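Local coordinates for protein 15-O-acetyltransferase (Fusarium sporotrichioides, PDB 3FP0) that transfers an acetyl group to the 15-hydroxyl of trichothecene intermediates, a step in the fungal biosynthesis of mycotoxins such as T-2 toxin, at residues Ala312-Ala317 against Gln508-Phe513; Val363-Leu368 against Glu387-Asn392; Arg32-Glu37 against Val413-Ala418. One frame throughout, in Å; residues are numbered along the deposited sequence. Where two conformers were deposited one is given.

Contact 1: residues Ala312-Ala317 against Gln508-Phe513; sequences AAIVLA and QSIVEF. With GLC (alpha-D-glucopyranose), chain B.
Phe-513 and Ile-510 of one helix are set against Ala-313, Leu-316 and Ala-317 of another, forming a helix-helix crossing in which small residues of helix 306-321 receive larger ones of helix 500-516. The axes of the two segments approach to 8.3 Å, and their N-to-C directions differ by 122°. That closeness is consistent with the small size of Ala-313 and Ala-317, which lie one turn apart and both direct their methyl groups at the partner helix. Ile-510 fits along this alanine edge with its two branches divided: CG2 lies 3.8 Å from Ala-313 CB, while CG1, the other branch from CB, meets Ala-317 CB. CG1 stands anti to the carbonyl carbon (chi1 -61°) and the chain is extended beyond it, bringing Ile-510 CD1 to 3.8 Å from Ile-314 CG1; the two isoleucine side chains run side by side and point the same way.

Phe-513 uses its ring differently. Leu-316 CB sits over one face, 4.0 Å from the ring centroid and 20° off the normal, a CH-pi contact displaced toward the rim at CD2 and CE2. The ring also stacks with His-375, and Gln-382 of helix 379-401 touches Phe-513 as well, so this aromatic joins the crossing to a third helix. His-375 is in addition the hydrogen-bond partner of Ser-509 OG. At the edge of the interface, Ser-509 OG lies 3.4 Å from Ala-317 CB. The same hydroxyl donates to a water at 2.7 Å, and that water donates in turn to Ala-317 O at 2.6 Å.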
loop_
_atom_site.group_PDB
_atom_site.type_symbol
_atom_site.label_atom_id
_atom_site.label_comp_id
_atom_site.label_asym_id
_atom_site.label_seq_id
_atom_site.Cartn_x
_atom_site.Cartn_y
_atom_site.Cartn_z
ATOM N N ALA A 312 5.140 -18.312 4.977
ATOM C CA ALA A 312 5.564 -19.528 5.710
ATOM C C ALA A 312 6.536 -19.189 6.849
ATOM O O ALA A 312 6.370 -19.616 8.028
ATOM C CB ALA A 312 6.211 -20.523 4.702
ATOM N N ALA A 313 7.562 -18.411 6.499
ATOM C CA ALA A 313 8.521 -17.891 7.489
ATOM C C ALA A 313 7.855 -17.057 8.579
ATOM O O ALA A 313 8.201 -17.181 9.733
ATOM C CB ALA A 313 9.643 -17.083 6.791
ATOM N N ILE A 314 6.890 -16.215 8.219
ATOM C CA ILE A 314 6.079 -15.515 9.249
ATOM C C ILE A 314 5.508 -16.506 10.307
ATOM O O ILE A 314 5.626 -16.292 11.524
ATOM C CB ILE A 314 4.953 -14.631 8.595
ATOM C CG1 ILE A 314 5.618 -13.390 7.952
ATOM C CG2 ILE A 314 3.918 -14.198 9.635
ATOM C CD1 ILE A 314 4.764 -12.602 6.966
ATOM N N VAL A 315 4.916 -17.583 9.813
ATOM C CA VAL A 315 4.293 -18.614 10.638
ATOM C C VAL A 315 5.327 -19.340 11.488
ATOM O O VAL A 315 5.155 -19.427 12.693
ATOM C CB VAL A 315 3.385 -19.563 9.794
ATOM C CG1 VAL A 315 2.831 -20.785 10.652
ATOM C CG2 VAL A 315 2.198 -18.720 9.161
ATOM N N LEU A 316 6.415 -19.800 10.880
ATOM C CA LEU A 316 7.494 -20.441 11.633
ATOM C C LEU A 316 8.101 -19.550 12.689
ATOM O O LEU A 316 8.380 -20.023 13.798
ATOM C CB LEU A 316 8.582 -21.053 10.725
ATOM C CG LEU A 316 8.331 -22.530 10.317
ATOM C CD1 LEU A 316 6.949 -22.765 9.708
ATOM C CD2 LEU A 316 9.405 -22.993 9.349
ATOM N N ALA A 317 8.332 -18.275 12.355
ATOM C CA ALA A 317 8.865 -17.326 13.341
ATOM C C ALA A 317 7.905 -17.152 14.544
ATOM O O ALA A 317 8.356 -17.124 15.702
ATOM C CB ALA A 317 9.156 -15.975 12.668
ATOM N N GLN A 508 13.972 -10.434 12.072
ATOM C CA GLN A 508 15.224 -11.180 11.860
ATOM C C GLN A 508 14.970 -12.681 11.793
ATOM O O GLN A 508 15.573 -13.414 10.962
ATOM C CB GLN A 508 16.220 -10.864 12.975
ATOM C CG GLN A 508 16.828 -9.470 12.884
ATOM C CD GLN A 508 17.404 -9.167 11.509
ATOM O OE1 GLN A 508 16.712 -8.633 10.619
ATOM N NE2 GLN A 508 18.659 -9.536 11.315
ATOM N N SER A 509 14.089 -13.145 12.676
ATOM C CA SER A 509 13.692 -14.561 12.682
ATOM C C SER A 509 13.082 -14.961 11.336
ATOM O O SER A 509 13.492 -15.982 10.750
ATOM C CB SER A 509 12.718 -14.847 13.822
ATOM O OG SER A 509 12.352 -16.222 13.871
ATOM N N ILE A 510 12.117 -14.161 10.852
ATOM C CA ILE A 510 11.500 -14.358 9.542
ATOM C C ILE A 510 12.562 -14.458 8.445
ATOM O O ILE A 510 12.576 -15.411 7.650
ATOM C CB ILE A 510 10.486 -13.219 9.174
ATOM C CG1 ILE A 510 9.310 -13.142 10.176
ATOM C CG2 ILE A 510 9.945 -13.380 7.731
ATOM C CD1 ILE A 510 8.416 -11.867 9.967
ATOM N N VAL A 511 13.440 -13.461 8.404
ATOM C CA VAL A 511 14.490 -13.406 7.382
ATOM C C VAL A 511 15.434 -14.633 7.441
ATOM O O VAL A 511 15.815 -15.175 6.395
ATOM C CB VAL A 511 15.306 -12.041 7.462
ATOM C CG1 VAL A 511 16.637 -12.158 6.738
ATOM C CG2 VAL A 511 14.451 -10.858 6.926
ATOM N N GLU A 512 15.804 -15.018 8.659
ATOM C CA GLU A 512 16.677 -16.186 8.918
ATOM C C GLU A 512 16.067 -17.485 8.364
ATOM O O GLU A 512 16.725 -18.200 7.648
ATOM C CB GLU A 512 16.999 -16.315 10.398
ATOM C CG GLU A 512 18.163 -17.312 10.666
ATOM C CD GLU A 512 18.554 -17.502 12.144
ATOM O OE1 GLU A 512 18.162 -16.688 13.010
ATOM O OE2 GLU A 512 19.257 -18.512 12.454
ATOM N N PHE A 513 14.813 -17.774 8.706
ATOM C CA PHE A 513 14.048 -18.861 8.062
ATOM C C PHE A 513 14.028 -18.796 6.510
ATOM O O PHE A 513 14.272 -19.806 5.837
ATOM C CB PHE A 513 12.617 -18.905 8.643
ATOM C CG PHE A 513 12.528 -19.571 9.976
ATOM C CD1 PHE A 513 13.165 -20.810 10.206
ATOM C CD2 PHE A 513 11.803 -18.977 11.015
ATOM C CE1 PHE A 513 13.071 -21.453 11.481
ATOM C CE2 PHE A 513 11.701 -19.588 12.288
ATOM C CZ PHE A 513 12.335 -20.846 12.517
HETATM C C1 GLC B . 20.417 -5.470 7.232
HETATM C C2 GLC B . 20.976 -4.025 7.330
HETATM C C3 GLC B . 20.349 -3.182 8.447
HETATM C C4 GLC B . 18.898 -3.604 8.615
HETATM C C5 GLC B . 18.990 -4.995 9.221
HETATM C C6 GLC B . 17.628 -5.514 9.634
HETATM O O2 GLC B . 22.397 -3.988 7.463
HETATM O O3 GLC B . 20.448 -1.830 8.080
HETATM O O4 GLC B . 18.141 -2.683 9.381
HETATM O O5 GLC B . 19.649 -5.921 8.360
HETATM O O6 GLC B . 17.612 -5.377 11.031
HETATM O O HOH W 1 10.823 -16.319 16.106
#

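Contact 2: residues Val363-Leu368 against Glu387-Asn392; sequences VRIENL and ESACRN
The side chains of Ile-365 and Asn-392 cross at about a right angle where strand 358-365, paired antiparallel with strand 333-340 in a two-stranded sheet, packs against helix 379-401. The aliphatic part of the asparagine does the touching: CB is 4.1 Å from Ile-365 CG1 and also lies by Arg-364 O. Farther along the isoleucine, CD1 makes a looser contact with Ala-389 CB at 4.5 Å. Ile-393 and Val-315 also pack on Ile-365, placing it in the apolar layer between the strand and two helices.

The amide of Asn-392 is held from its own helix. CG lies anti to the carbonyl carbon, beside the backbone N (chi1 -80°), which lets ND2 fold back and donate to Ser-388 O at 2.7 Å, nearly straight (173°) and in the amide plane, although above the carbonyl plane of Ser-388. This carbonyl also accepts the backbone N of Asn-392. With ND2 engaged there, OD1 is turned toward the strand, and a water that accepts from Glu-366 N at 2.6 Å lies between them; its separation from OD1 is too short to be trusted.

Farther out, Arg-364 NH2 and Glu-366 OE1 form a salt bridge of 3.2 Å. Ser-396 OG, one turn beyond Asn-392, bonds with both Asn-392 O and Arg-364 N. The side chains thus touch through carbon, while polar groups of strand and helix are bridged by a serine hydroxyl and by water, whose geometry is less certain.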
loop_
_atom_site.group_PDB
_atom_site.type_symbol
_atom_site.label_atom_id
_atom_site.label_comp_id
_atom_site.label_asym_id
_atom_site.label_seq_id
_atom_site.Cartn_x
_atom_site.Cartn_y
_atom_site.Cartn_z
ATOM N N VAL A 363 -5.746 -17.518 4.426
ATOM C CA VAL A 363 -4.672 -18.484 4.612
ATOM C C VAL A 363 -5.002 -19.375 5.822
ATOM O O VAL A 363 -5.297 -18.871 6.907
ATOM C CB VAL A 363 -3.294 -17.755 4.791
ATOM C CG1 VAL A 363 -2.191 -18.718 5.243
ATOM C CG2 VAL A 363 -2.892 -17.026 3.489
ATOM N N ARG A 364 -4.935 -20.699 5.636
ATOM C CA ARG A 364 -5.163 -21.645 6.737
ATOM C C ARG A 364 -4.011 -22.662 6.814
ATOM O O ARG A 364 -3.615 -23.242 5.792
ATOM C CB ARG A 364 -6.481 -22.407 6.538
ATOM C CG ARG A 364 -7.763 -21.643 6.753
ATOM C CD ARG A 364 -8.971 -22.578 6.525
ATOM N NE ARG A 364 -8.839 -23.848 7.262
ATOM C CZ ARG A 364 -9.231 -24.037 8.523
ATOM N NH1 ARG A 364 -9.797 -23.043 9.205
ATOM N NH2 ARG A 364 -9.043 -25.222 9.113
ATOM N N ILE A 365 -3.460 -22.853 8.016
ATOM C CA ILE A 365 -2.416 -23.857 8.227
ATOM C C ILE A 365 -2.791 -24.671 9.461
ATOM O O ILE A 365 -2.781 -24.145 10.589
ATOM C CB ILE A 365 -0.965 -23.257 8.414
ATOM C CG1 ILE A 365 -0.568 -22.325 7.253
ATOM C CG2 ILE A 365 0.087 -24.408 8.615
ATOM C CD1 ILE A 365 0.709 -21.547 7.476
ATOM N N GLU A 366 -3.152 -25.935 9.227
ATOM C CA GLU A 366 -3.393 -26.918 10.281
ATOM C C GLU A 366 -2.089 -27.660 10.628
ATOM O O GLU A 366 -1.076 -27.514 9.942
ATOM C CB GLU A 366 -4.467 -27.925 9.822
ATOM C CG GLU A 366 -5.873 -27.315 9.708
ATOM C CD GLU A 366 -6.900 -28.308 9.194
ATOM O OE1 GLU A 366 -7.624 -27.980 8.218
ATOM O OE2 GLU A 366 -6.987 -29.422 9.759
ATOM N N ASN A 367 -2.112 -28.463 11.684
ATOM C CA ASN A 367 -0.963 -29.340 11.966
ATOM C C ASN A 367 0.284 -28.510 12.318
ATOM O O ASN A 367 1.402 -28.868 11.927
ATOM C CB ASN A 367 -0.602 -30.255 10.742
ATOM C CG ASN A 367 -1.833 -30.909 10.066
ATOM O OD1 ASN A 367 -2.073 -30.729 8.845
ATOM N ND2 ASN A 367 -2.595 -31.682 10.841
ATOM N N LEU A 368 0.097 -27.426 13.060
ATOM C CA LEU A 368 1.191 -26.512 13.406
ATOM C C LEU A 368 2.373 -27.188 14.101
ATOM O O LEU A 368 3.534 -26.796 13.873
ATOM C CB LEU A 368 0.673 -25.346 14.245
ATOM C CG LEU A 368 -0.378 -24.455 13.550
ATOM C CD1 LEU A 368 -0.979 -23.417 14.516
ATOM C CD2 LEU A 368 0.228 -23.749 12.353
ATOM N N GLU A 387 8.594 -25.866 3.256
ATOM C CA GLU A 387 7.858 -26.523 2.173
ATOM C C GLU A 387 6.416 -26.886 2.535
ATOM O O GLU A 387 5.485 -26.555 1.799
ATOM C CB GLU A 387 8.586 -27.778 1.688
ATOM C CG GLU A 387 9.815 -27.479 0.875
ATOM C CD GLU A 387 10.628 -28.709 0.530
ATOM O OE1 GLU A 387 11.621 -28.531 -0.190
ATOM O OE2 GLU A 387 10.291 -29.839 0.961
ATOM N N SER A 388 6.227 -27.606 3.643
ATOM C CA SER A 388 4.869 -27.971 4.070
ATOM C C SER A 388 3.975 -26.713 4.249
ATOM O O SER A 388 2.814 -26.648 3.758
ATOM C CB SER A 388 4.950 -28.835 5.356
ATOM O OG SER A 388 3.696 -28.943 6.004
ATOM N N ALA A 389 4.513 -25.701 4.933
ATOM C CA ALA A 389 3.746 -24.463 5.132
ATOM C C ALA A 389 3.394 -23.800 3.796
ATOM O O ALA A 389 2.240 -23.446 3.580
ATOM C CB ALA A 389 4.458 -23.522 6.055
ATOM N N CYS A 390 4.371 -23.650 2.901
ATOM C CA CYS A 390 4.138 -23.082 1.562
ATOM C C CYS A 390 3.029 -23.827 0.817
ATOM O O CYS A 390 2.241 -23.213 0.128
ATOM C CB CYS A 390 5.403 -23.148 0.703
ATOM S SG CYS A 390 6.683 -21.915 1.074
ATOM N N ARG A 391 2.975 -25.153 0.960
ATOM C CA ARG A 391 1.971 -25.939 0.236
ATOM C C ARG A 391 0.580 -25.714 0.774
ATOM O O ARG A 391 -0.363 -25.543 -0.010
ATOM C CB ARG A 391 2.338 -27.436 0.229
ATOM C CG ARG A 391 3.533 -27.716 -0.681
ATOM C CD ARG A 391 3.916 -29.204 -0.710
ATOM N NE ARG A 391 5.227 -29.421 -1.349
ATOM C CZ ARG A 391 5.476 -29.357 -2.671
ATOM N NH1 ARG A 391 4.527 -29.071 -3.565
ATOM N NH2 ARG A 391 6.703 -29.577 -3.116
ATOM N N ASN A 392 0.453 -25.684 2.101
ATOM C CA ASN A 392 -0.786 -25.280 2.798
ATOM C C ASN A 392 -1.252 -23.887 2.365
ATOM O O ASN A 392 -2.443 -23.638 2.115
ATOM C CB ASN A 392 -0.564 -25.233 4.328
ATOM C CG ASN A 392 -0.627 -26.611 5.001
ATOM O OD1 ASN A 392 -1.632 -26.955 5.567
ATOM N ND2 ASN A 392 0.464 -27.361 4.986
HETATM O O HOH W 2 -4.353 -25.440 4.197
HETATM O O HOH W 3 -3.627 -26.906 6.912
#

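Contact 3: residues Arg32-Glu37 against Val413-Ala418; sequences RCVGAE and VHNFEA. With FP0 ((3alpha)-15-hydroxy-12,13-epoxytrichothec-9-en-3-yl acetate), chain C.
Asn-415 accepts the backbone N-H of Gly-35 on its side-chain oxygen: the Gly-35 N to Asn-415 OD1 distance is 2.9 Å and the N-H...O angle 155°, the donor standing well above the carbonyl plane. With CG anti to the carbonyl carbon of its own residue (chi1 -83°) and chi2 near zero, the asparagine side chain reaches from the helix to the loop, and OD1 also accepts a hydrogen bond from a water that donates to Cys-33 O as well. The amide therefore grips the loop both directly and through solvent, while Val-34 CG2 lies against Asn-415 ND2 at 3.9 Å.

His-414 comes up beside the turn that follows. Its CB is 3.4 Å from the C atom of Gly-35, a residue with a positive phi (63°) at this point of the loop. CG is anti to the carbonyl carbon, beside the backbone N, which carries the imidazole past Ala-36 toward the ligand, with His-414 ND1 3.8 Å from Ala-36 CB. A water in the ring plane lies 3.1 Å from His-414 ND1 and accepts from Ala-36 N. Glu-37 braces the turn: OE1 takes the N-H of Val-34 on its anti lone pair, and OE2 pairs with Arg-31.

At the bound trichothecene, His-414 NE2 makes a weak hydrogen bond of 3.2 Å to ligand O4, the carbonyl oxygen of the acetate on C3 and not the 15-hydroxyl. Ala-36 CB lies 3.4 Å from ligand O2, the epoxide oxygen. Loop and helix thus form one wall of the 15-deacetylcalonectrin site, in an enzyme of the CoA-dependent acyltransferase clan.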
loop_
_atom_site.group_PDB
_atom_site.type_symbol
_atom_site.label_atom_id
_atom_site.label_comp_id
_atom_site.label_asym_id
_atom_site.label_seq_id
_atom_site.Cartn_x
_atom_site.Cartn_y
_atom_site.Cartn_z
ATOM N N ARG A 32 -20.100 7.458 -2.780
ATOM C CA ARG A 32 -19.999 6.794 -1.492
ATOM C C ARG A 32 -18.972 5.697 -1.639
ATOM O O ARG A 32 -19.118 4.824 -2.491
ATOM C CB ARG A 32 -21.330 6.131 -1.130
ATOM C CG ARG A 32 -21.337 5.449 0.218
ATOM C CD ARG A 32 -21.267 6.433 1.364
ATOM N NE ARG A 32 -22.367 7.400 1.300
ATOM C CZ ARG A 32 -22.681 8.236 2.285
ATOM N NH1 ARG A 32 -21.966 8.242 3.402
ATOM N NH2 ARG A 32 -23.699 9.077 2.143
ATOM N N CYS A 33 -17.947 5.710 -0.794
ATOM C CA CYS A 33 -16.859 4.753 -0.964
ATOM C C CYS A 33 -17.309 3.305 -0.615
ATOM O O CYS A 33 -18.394 3.088 0.003
ATOM C CB CYS A 33 -15.631 5.203 -0.168
ATOM S SG CYS A 33 -15.753 4.709 1.525
ATOM N N VAL A 34 -16.500 2.327 -1.050
ATOM C CA VAL A 34 -16.891 0.908 -1.014
ATOM C C VAL A 34 -15.740 -0.043 -0.643
ATOM O O VAL A 34 -14.566 0.224 -0.934
ATOM C CB VAL A 34 -17.530 0.483 -2.367
ATOM C CG1 VAL A 34 -16.493 0.599 -3.540
ATOM C CG2 VAL A 34 -18.175 -0.928 -2.277
ATOM N N GLY A 35 -16.086 -1.152 0.007
ATOM C CA GLY A 35 -15.134 -2.202 0.284
ATOM C C GLY A 35 -14.052 -1.666 1.179
ATOM O O GLY A 35 -14.325 -0.925 2.121
ATOM N N ALA A 36 -12.805 -2.009 0.861
ATOM C CA ALA A 36 -11.671 -1.568 1.702
ATOM C C ALA A 36 -11.591 -0.052 1.835
ATOM O O ALA A 36 -11.024 0.439 2.815
ATOM C CB ALA A 36 -10.363 -2.112 1.152
ATOM N N GLU A 37 -12.162 0.704 0.894
ATOM C CA GLU A 37 -12.207 2.176 1.108
ATOM C C GLU A 37 -12.934 2.536 2.404
ATOM O O GLU A 37 -12.546 3.470 3.099
ATOM C CB GLU A 37 -12.864 2.909 -0.062
ATOM C CG GLU A 37 -12.069 2.839 -1.385
ATOM C CD GLU A 37 -12.883 3.328 -2.585
ATOM O OE1 GLU A 37 -14.132 3.372 -2.494
ATOM O OE2 GLU A 37 -12.269 3.587 -3.632
ATOM N N VAL A 413 -17.485 -7.974 2.003
ATOM C CA VAL A 413 -16.991 -8.276 3.333
ATOM C C VAL A 413 -16.235 -7.107 3.946
ATOM O O VAL A 413 -16.280 -6.928 5.164
ATOM C CB VAL A 413 -16.162 -9.563 3.398
ATOM C CG1 VAL A 413 -17.020 -10.752 2.918
ATOM C CG2 VAL A 413 -14.800 -9.409 2.620
ATOM N N HIS A 414 -15.540 -6.313 3.127
ATOM C CA HIS A 414 -14.926 -5.116 3.686
ATOM C C HIS A 414 -15.949 -4.024 4.077
ATOM O O HIS A 414 -15.732 -3.320 5.047
ATOM C CB HIS A 414 -13.772 -4.601 2.799
ATOM C CG HIS A 414 -12.575 -5.505 2.802
ATOM N ND1 HIS A 414 -11.734 -5.627 1.725
ATOM C CD2 HIS A 414 -12.076 -6.315 3.762
ATOM C CE1 HIS A 414 -10.754 -6.468 2.018
ATOM N NE2 HIS A 414 -10.947 -6.912 3.247
ATOM N N ASN A 415 -17.059 -3.892 3.344
ATOM C CA ASN A 415 -18.205 -3.086 3.832
ATOM C C ASN A 415 -18.615 -3.522 5.255
ATOM O O ASN A 415 -18.733 -2.706 6.158
ATOM C CB ASN A 415 -19.407 -3.203 2.897
ATOM C CG ASN A 415 -19.323 -2.268 1.697
ATOM O OD1 ASN A 415 -18.479 -1.370 1.649
ATOM N ND2 ASN A 415 -20.167 -2.515 0.702
ATOM N N PHE A 416 -18.775 -4.830 5.456
ATOM C CA PHE A 416 -19.129 -5.376 6.769
ATOM C C PHE A 416 -18.056 -5.061 7.817
ATOM O O PHE A 416 -18.368 -4.615 8.933
ATOM C CB PHE A 416 -19.368 -6.897 6.674
ATOM C CG PHE A 416 -19.345 -7.589 8.015
ATOM C CD1 PHE A 416 -20.503 -7.683 8.793
ATOM C CD2 PHE A 416 -18.154 -8.119 8.521
ATOM C CE1 PHE A 416 -20.463 -8.315 10.052
ATOM C CE2 PHE A 416 -18.100 -8.733 9.782
ATOM C CZ PHE A 416 -19.251 -8.835 10.548
ATOM N N GLU A 417 -16.785 -5.264 7.449
ATOM C CA GLU A 417 -15.666 -5.025 8.364
ATOM C C GLU A 417 -15.560 -3.572 8.788
ATOM O O GLU A 417 -15.177 -3.296 9.946
ATOM C CB GLU A 417 -14.351 -5.472 7.724
ATOM C CG GLU A 417 -13.136 -5.516 8.641
ATOM C CD GLU A 417 -11.935 -6.202 8.030
ATOM O OE1 GLU A 417 -12.018 -6.700 6.856
ATOM O OE2 GLU A 417 -10.894 -6.243 8.755
ATOM N N ALA A 418 -15.836 -2.629 7.859
ATOM C CA ALA A 418 -15.806 -1.210 8.243
ATOM C C ALA A 418 -16.855 -0.987 9.328
ATOM O O ALA A 418 -16.611 -0.313 10.313
ATOM C CB ALA A 418 -16.089 -0.302 7.010
HETATM C C2 FP0 C . -7.326 -3.935 5.446
HETATM C C6 FP0 C . -4.755 -3.327 4.133
HETATM C C5 FP0 C . -6.141 -3.339 3.396
HETATM C C4 FP0 C . -6.677 -4.765 3.205
HETATM C C3 FP0 C . -7.505 -5.113 4.475
HETATM C C11 FP0 C . -4.827 -4.139 5.450
HETATM C C10 FP0 C . -3.653 -3.798 6.391
HETATM C C9 FP0 C . -2.863 -2.696 6.239
HETATM C C8 FP0 C . -2.991 -1.748 5.072
HETATM C C12 FP0 C . -7.219 -2.853 4.388
HETATM C C13 FP0 C . -7.426 -1.410 4.744
HETATM O O4 FP0 C . -7.850 -7.596 3.430
HETATM C C17 FP0 C . -7.261 -7.565 4.507
HETATM C C18 FP0 C . -6.670 -8.729 5.259
HETATM O O3 FP0 C . -7.091 -6.308 5.131
HETATM O O2 FP0 C . -8.395 -2.168 3.963
HETATM O O1 FP0 C . -6.079 -4.001 6.176
HETATM C C14 FP0 C . -6.127 -2.643 2.015
HETATM C C7 FP0 C . -4.384 -1.867 4.477
HETATM C C15 FP0 C . -3.725 -4.036 3.248
HETATM O O12 FP0 C . -3.077 -3.182 2.288
HETATM C C16 FP0 C . -1.790 -2.380 7.236
HETATM O O HOH W 4 -19.410 1.162 1.517
HETATM O O HOH W 5 -12.474 -4.366 -1.042
#

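Overall arrangement
Contacts 1 and 2 form one continuous body, their centres 14 Å apart. Helix 306-321 of contact 1 lies between its partner helix and contact 2: its Ala-313 side faces helix 500-516, while Val-315 CG2 reaches Ile-365 CD1 at 3.6 Å and Ala-312 CB reaches Ala-389 CB at 3.7 Å. Contact 3 stands apart, with nearest atoms about 17 Å from contact 1 and about 12 Å from contact 2, although helices 379-401 and 406-423 are consecutive in the chain. It alone of the three touches the bound trichothecene, which lies about 12 Å from the Ile-314 side chain and 13 Å from that of Arg-364. On the outer side of contact 1, in the conformer given, Gln-508 hydrogen-bonds His-282 and perhaps, weakly, a bound glucose.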